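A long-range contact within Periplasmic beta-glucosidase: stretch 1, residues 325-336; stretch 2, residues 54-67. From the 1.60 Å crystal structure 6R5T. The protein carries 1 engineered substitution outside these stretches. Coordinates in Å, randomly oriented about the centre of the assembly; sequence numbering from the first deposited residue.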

# COMPACT_ATOMS: atom_id res chain seq x y z
N GLY A 325 13.63 -11.78 -40.26
CA GLY A 325 14.39 -12.22 -41.45
C GLY A 325 14.46 -13.72 -41.56
O GLY A 325 15.27 -14.22 -42.36
N LEU A 326 13.74 -14.47 -40.72
CA LEU A 326 13.96 -15.92 -40.58
C LEU A 326 13.38 -16.68 -41.77
O LEU A 326 13.84 -17.78 -41.99
CB LEU A 326 13.42 -16.39 -39.23
CG LEU A 326 14.19 -15.82 -38.03
CD1 LEU A 326 13.39 -16.08 -36.75
CD2 LEU A 326 15.58 -16.43 -37.89
N PHE A 327 12.43 -16.13 -42.48
CA PHE A 327 11.94 -16.80 -43.72
C PHE A 327 12.95 -16.58 -44.85
O PHE A 327 13.06 -17.44 -45.72
CB PHE A 327 10.57 -16.34 -44.14
CG PHE A 327 9.47 -16.87 -43.26
CD1 PHE A 327 9.16 -18.22 -43.30
CD2 PHE A 327 8.81 -16.06 -42.37
CE1 PHE A 327 8.17 -18.75 -42.50
CE2 PHE A 327 7.80 -16.58 -41.59
CZ PHE A 327 7.50 -17.92 -41.61
N ALA A 328 13.73 -15.50 -44.81
CA ALA A 328 14.75 -15.22 -45.85
C ALA A 328 15.99 -16.07 -45.58
O ALA A 328 16.59 -16.60 -46.53
CB ALA A 328 15.04 -13.74 -45.88
N ASP A 329 16.38 -16.21 -44.31
CA ASP A 329 17.50 -17.08 -43.92
C ASP A 329 17.36 -17.42 -42.45
O ASP A 329 17.67 -16.58 -41.59
CB ASP A 329 18.86 -16.41 -44.19
CG ASP A 329 20.07 -17.24 -43.78
OD1 ASP A 329 19.93 -18.45 -43.46
OD2 ASP A 329 21.17 -16.64 -43.76
N PRO A 330 16.96 -18.66 -42.15
CA PRO A 330 16.79 -19.13 -40.78
C PRO A 330 18.11 -19.12 -40.00
O PRO A 330 18.07 -19.23 -38.74
CB PRO A 330 16.24 -20.54 -40.87
CG PRO A 330 16.18 -20.89 -42.33
CD PRO A 330 16.58 -19.69 -43.14
N TYR A 331 19.25 -19.05 -40.72
CA TYR A 331 20.60 -19.08 -40.10
C TYR A 331 21.26 -17.70 -40.11
O TYR A 331 22.48 -17.63 -39.88
CB TYR A 331 21.49 -20.15 -40.77
CG TYR A 331 20.95 -21.55 -40.62
CD1 TYR A 331 21.21 -22.31 -39.50
CD2 TYR A 331 20.10 -22.08 -41.57
CE1 TYR A 331 20.71 -23.59 -39.35
CE2 TYR A 331 19.56 -23.35 -41.43
CZ TYR A 331 19.87 -24.11 -40.32
OH TYR A 331 19.36 -25.36 -40.16
N ARG A 332 20.50 -16.63 -40.29
CA ARG A 332 21.11 -15.28 -40.46
C ARG A 332 21.85 -14.83 -39.20
O ARG A 332 22.81 -14.05 -39.35
CB ARG A 332 20.06 -14.28 -40.90
CG ARG A 332 18.97 -14.01 -39.87
CD ARG A 332 17.76 -13.33 -40.45
NE ARG A 332 18.11 -12.12 -41.16
CZ ARG A 332 18.20 -11.96 -42.49
NH1 ARG A 332 17.84 -12.93 -43.31
NH2 ARG A 332 18.57 -10.82 -43.00
N ARG A 333 21.48 -15.33 -38.01
CA ARG A 333 22.21 -15.00 -36.76
C ARG A 333 23.13 -16.15 -36.33
O ARG A 333 23.64 -16.12 -35.21
CB ARG A 333 21.19 -14.63 -35.67
CG ARG A 333 20.41 -13.38 -36.02
CD ARG A 333 19.45 -12.98 -34.88
NE ARG A 333 18.85 -11.74 -35.25
CZ ARG A 333 17.82 -11.58 -36.10
NH1 ARG A 333 17.10 -12.61 -36.51
NH2 ARG A 333 17.46 -10.38 -36.42
N LEU A 334 23.33 -17.17 -37.20
CA LEU A 334 24.02 -18.42 -36.80
C LEU A 334 25.29 -18.67 -37.63
O LEU A 334 25.82 -19.76 -37.50
CB LEU A 334 23.01 -19.55 -36.91
CG LEU A 334 21.88 -19.45 -35.89
CD1 LEU A 334 20.79 -20.45 -36.17
CD2 LEU A 334 22.45 -19.65 -34.50
N GLY A 335 25.71 -17.70 -38.41
CA GLY A 335 26.89 -17.78 -39.30
C GLY A 335 26.71 -18.86 -40.37
O GLY A 335 25.53 -19.25 -40.65
N LYS A 336 27.83 -19.36 -40.89
CA LYS A 336 27.89 -20.41 -41.95
C LYS A 336 28.16 -21.78 -41.34
O LYS A 336 28.82 -21.87 -40.31
CB LYS A 336 29.03 -20.15 -42.94
CG LYS A 336 29.21 -18.71 -43.42
CD LYS A 336 28.30 -18.31 -44.55
CE LYS A 336 27.26 -17.28 -44.16
NZ LYS A 336 26.65 -16.65 -45.36
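Stretch 2 (54-67) TRPDIRAMQDQVRH

A single guanidinium can tie a loop to a helix, and here Arg59 does so by using its edge and its face for different tasks. At the edge, NH1 of Arg59 donates to O of Leu334 at 2.9 Å and, weakly, to O of Gly335 at 3.3 Å, so one nitrogen serves two successive carbonyls. One face of the same group lies against the Tyr331 ring, whose CD1 is 3.6 Å from NH2 of Arg59.

The general principle is that a chain without regular structure can pack on a helix when its turns present carbonyls to side chains of successive helical turns. Stretch 2 begins with Thr54 at the N-cap and runs as a helix from Arg55. Stretch 1 is mostly irregular, with two type I turns, Asp329 to Arg332 and Tyr331 to Leu334. The two run in opposite senses: CA of Pro330 is nearest CA of Gln62, at 7.3 Å, whereas CA of Leu334 lies 5.9 Å from CA of Arg55.

Near the start of the helix, Leu334 supplies the apolar contact, its CD2 lying 3.7 Å from CG2 of Ile58. Arg55 reaches the same region differently. Its guanidinium lays one face over O of Leu334, and although NE of Arg55 is 3.3 Å from that oxygen, the angle is too poor for a hydrogen bond. NE of Arg55 instead donates to O of water 1 at 2.8 Å, and that water oxygen donates to O of Arg333 at 2.7 Å, bridging the stretches.

Farther along, Gln62 packs its CG over one face of the Tyr331 ring, and its NE2 donates weakly to O of Pro330 at 3.3 Å. The tyrosine reaches past it: OH of Tyr331 donates to OD1 of Asp63 at 2.6 Å, a short bond that anchors the ring at its edge.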

# COMPACT_ATOMS: atom_id res chain seq x y z
N THR A 54 23.38 -20.56 -27.14
CA THR A 54 24.70 -20.63 -27.82
C THR A 54 24.49 -21.03 -29.28
O THR A 54 23.53 -21.73 -29.57
CB THR A 54 25.68 -21.57 -27.14
OG1 THR A 54 25.28 -22.91 -27.43
CG2 THR A 54 25.75 -21.37 -25.64
N ARG A 55 25.39 -20.58 -30.12
CA ARG A 55 25.27 -20.82 -31.58
C ARG A 55 25.12 -22.32 -31.86
O ARG A 55 24.20 -22.71 -32.58
CB ARG A 55 26.44 -20.24 -32.36
CG ARG A 55 26.41 -20.75 -33.80
CD ARG A 55 27.67 -20.37 -34.50
NE ARG A 55 27.69 -18.97 -34.85
CZ ARG A 55 28.51 -18.43 -35.74
NH1 ARG A 55 29.39 -19.17 -36.41
NH2 ARG A 55 28.40 -17.15 -36.02
N PRO A 56 25.99 -23.22 -31.35
CA PRO A 56 25.82 -24.64 -31.66
C PRO A 56 24.47 -25.22 -31.22
O PRO A 56 23.90 -26.07 -31.91
CB PRO A 56 27.00 -25.37 -31.01
CG PRO A 56 27.82 -24.30 -30.31
CD PRO A 56 27.25 -22.93 -30.65
N ASP A 57 23.98 -24.81 -30.07
CA ASP A 57 22.71 -25.35 -29.50
C ASP A 57 21.52 -24.81 -30.28
O ASP A 57 20.60 -25.61 -30.59
CB ASP A 57 22.56 -24.94 -28.05
CG ASP A 57 23.54 -25.60 -27.12
OD1 ASP A 57 23.99 -26.71 -27.45
OD2 ASP A 57 23.80 -24.98 -26.05
N ILE A 58 21.58 -23.54 -30.64
CA ILE A 58 20.50 -22.92 -31.45
C ILE A 58 20.52 -23.51 -32.88
O ILE A 58 19.44 -23.82 -33.43
CB ILE A 58 20.59 -21.39 -31.44
CG1 ILE A 58 20.32 -20.86 -30.03
CG2 ILE A 58 19.62 -20.82 -32.47
CD1 ILE A 58 20.50 -19.35 -29.89
N ARG A 59 21.71 -23.62 -33.47
CA ARG A 59 21.79 -24.23 -34.83
C ARG A 59 21.16 -25.63 -34.78
O ARG A 59 20.46 -26.01 -35.77
CB ARG A 59 23.26 -24.34 -35.25
CG ARG A 59 23.90 -23.10 -35.83
CD ARG A 59 25.22 -23.47 -36.53
NE ARG A 59 24.86 -24.02 -37.84
CZ ARG A 59 24.70 -23.33 -38.95
NH1 ARG A 59 24.98 -22.04 -39.02
NH2 ARG A 59 24.34 -23.97 -40.05
N ALA A 60 21.45 -26.44 -33.76
CA ALA A 60 20.95 -27.84 -33.65
C ALA A 60 19.41 -27.85 -33.64
O ALA A 60 18.78 -28.70 -34.31
CB ALA A 60 21.53 -28.50 -32.42
N MET A 61 18.79 -26.89 -32.96
CA MET A 61 17.32 -26.79 -33.00
C MET A 61 16.83 -26.38 -34.38
O MET A 61 15.82 -26.97 -34.89
CB MET A 61 16.83 -25.73 -32.03
CG MET A 61 17.39 -25.92 -30.69
SD MET A 61 16.44 -27.15 -29.95
CE MET A 61 16.42 -26.41 -28.32
N GLN A 62 17.42 -25.34 -34.95
CA GLN A 62 16.98 -24.83 -36.28
C GLN A 62 17.15 -25.95 -37.33
O GLN A 62 16.33 -26.06 -38.27
CB GLN A 62 17.77 -23.58 -36.62
CG GLN A 62 17.11 -22.64 -37.61
CD GLN A 62 15.84 -21.98 -37.10
OE1 GLN A 62 14.80 -22.60 -37.12
NE2 GLN A 62 15.89 -20.70 -36.72
N ASP A 63 18.18 -26.79 -37.14
CA ASP A 63 18.42 -27.93 -38.06
C ASP A 63 17.23 -28.89 -38.06
O ASP A 63 17.01 -29.52 -39.10
CB ASP A 63 19.70 -28.68 -37.72
CG ASP A 63 20.98 -27.96 -38.09
OD1 ASP A 63 20.99 -26.97 -38.84
OD2 ASP A 63 22.00 -28.39 -37.58
N GLN A 64 16.53 -29.05 -36.95
CA GLN A 64 15.42 -30.02 -36.84
C GLN A 64 14.26 -29.56 -37.70
O GLN A 64 13.44 -30.42 -38.09
CB GLN A 64 14.97 -30.22 -35.40
CG GLN A 64 16.10 -30.65 -34.49
CD GLN A 64 16.89 -31.79 -35.09
OE1 GLN A 64 16.31 -32.84 -35.38
NE2 GLN A 64 18.18 -31.56 -35.33
N VAL A 65 14.14 -28.26 -37.95
CA VAL A 65 13.02 -27.69 -38.76
C VAL A 65 13.02 -28.29 -40.17
O VAL A 65 11.94 -28.45 -40.73
CB VAL A 65 13.12 -26.16 -38.78
CG1 VAL A 65 12.25 -25.55 -39.82
CG2 VAL A 65 12.79 -25.60 -37.41
N ARG A 66 14.20 -28.53 -40.72
CA ARG A 66 14.35 -29.07 -42.10
C ARG A 66 13.56 -30.38 -42.22
O ARG A 66 13.29 -30.79 -43.38
CB ARG A 66 15.82 -29.34 -42.42
CG ARG A 66 16.75 -28.13 -42.40
CD ARG A 66 17.90 -28.28 -43.41
NE ARG A 66 19.30 -28.20 -42.97
CZ ARG A 66 20.02 -29.22 -42.50
NH1 ARG A 66 19.44 -30.40 -42.30
NH2 ARG A 66 21.29 -29.05 -42.19
N HIS A 67 13.23 -31.07 -41.12
CA HIS A 67 12.54 -32.38 -41.17
C HIS A 67 11.02 -32.23 -41.13
O HIS A 67 10.33 -33.23 -41.28
CB HIS A 67 13.01 -33.33 -40.07
CG HIS A 67 14.45 -33.67 -40.16
ND1 HIS A 67 14.97 -34.48 -41.17
CD2 HIS A 67 15.49 -33.30 -39.39
CE1 HIS A 67 16.27 -34.59 -40.99
NE2 HIS A 67 16.62 -33.89 -39.90
O HOH W 1 25.85 -17.02 -33.95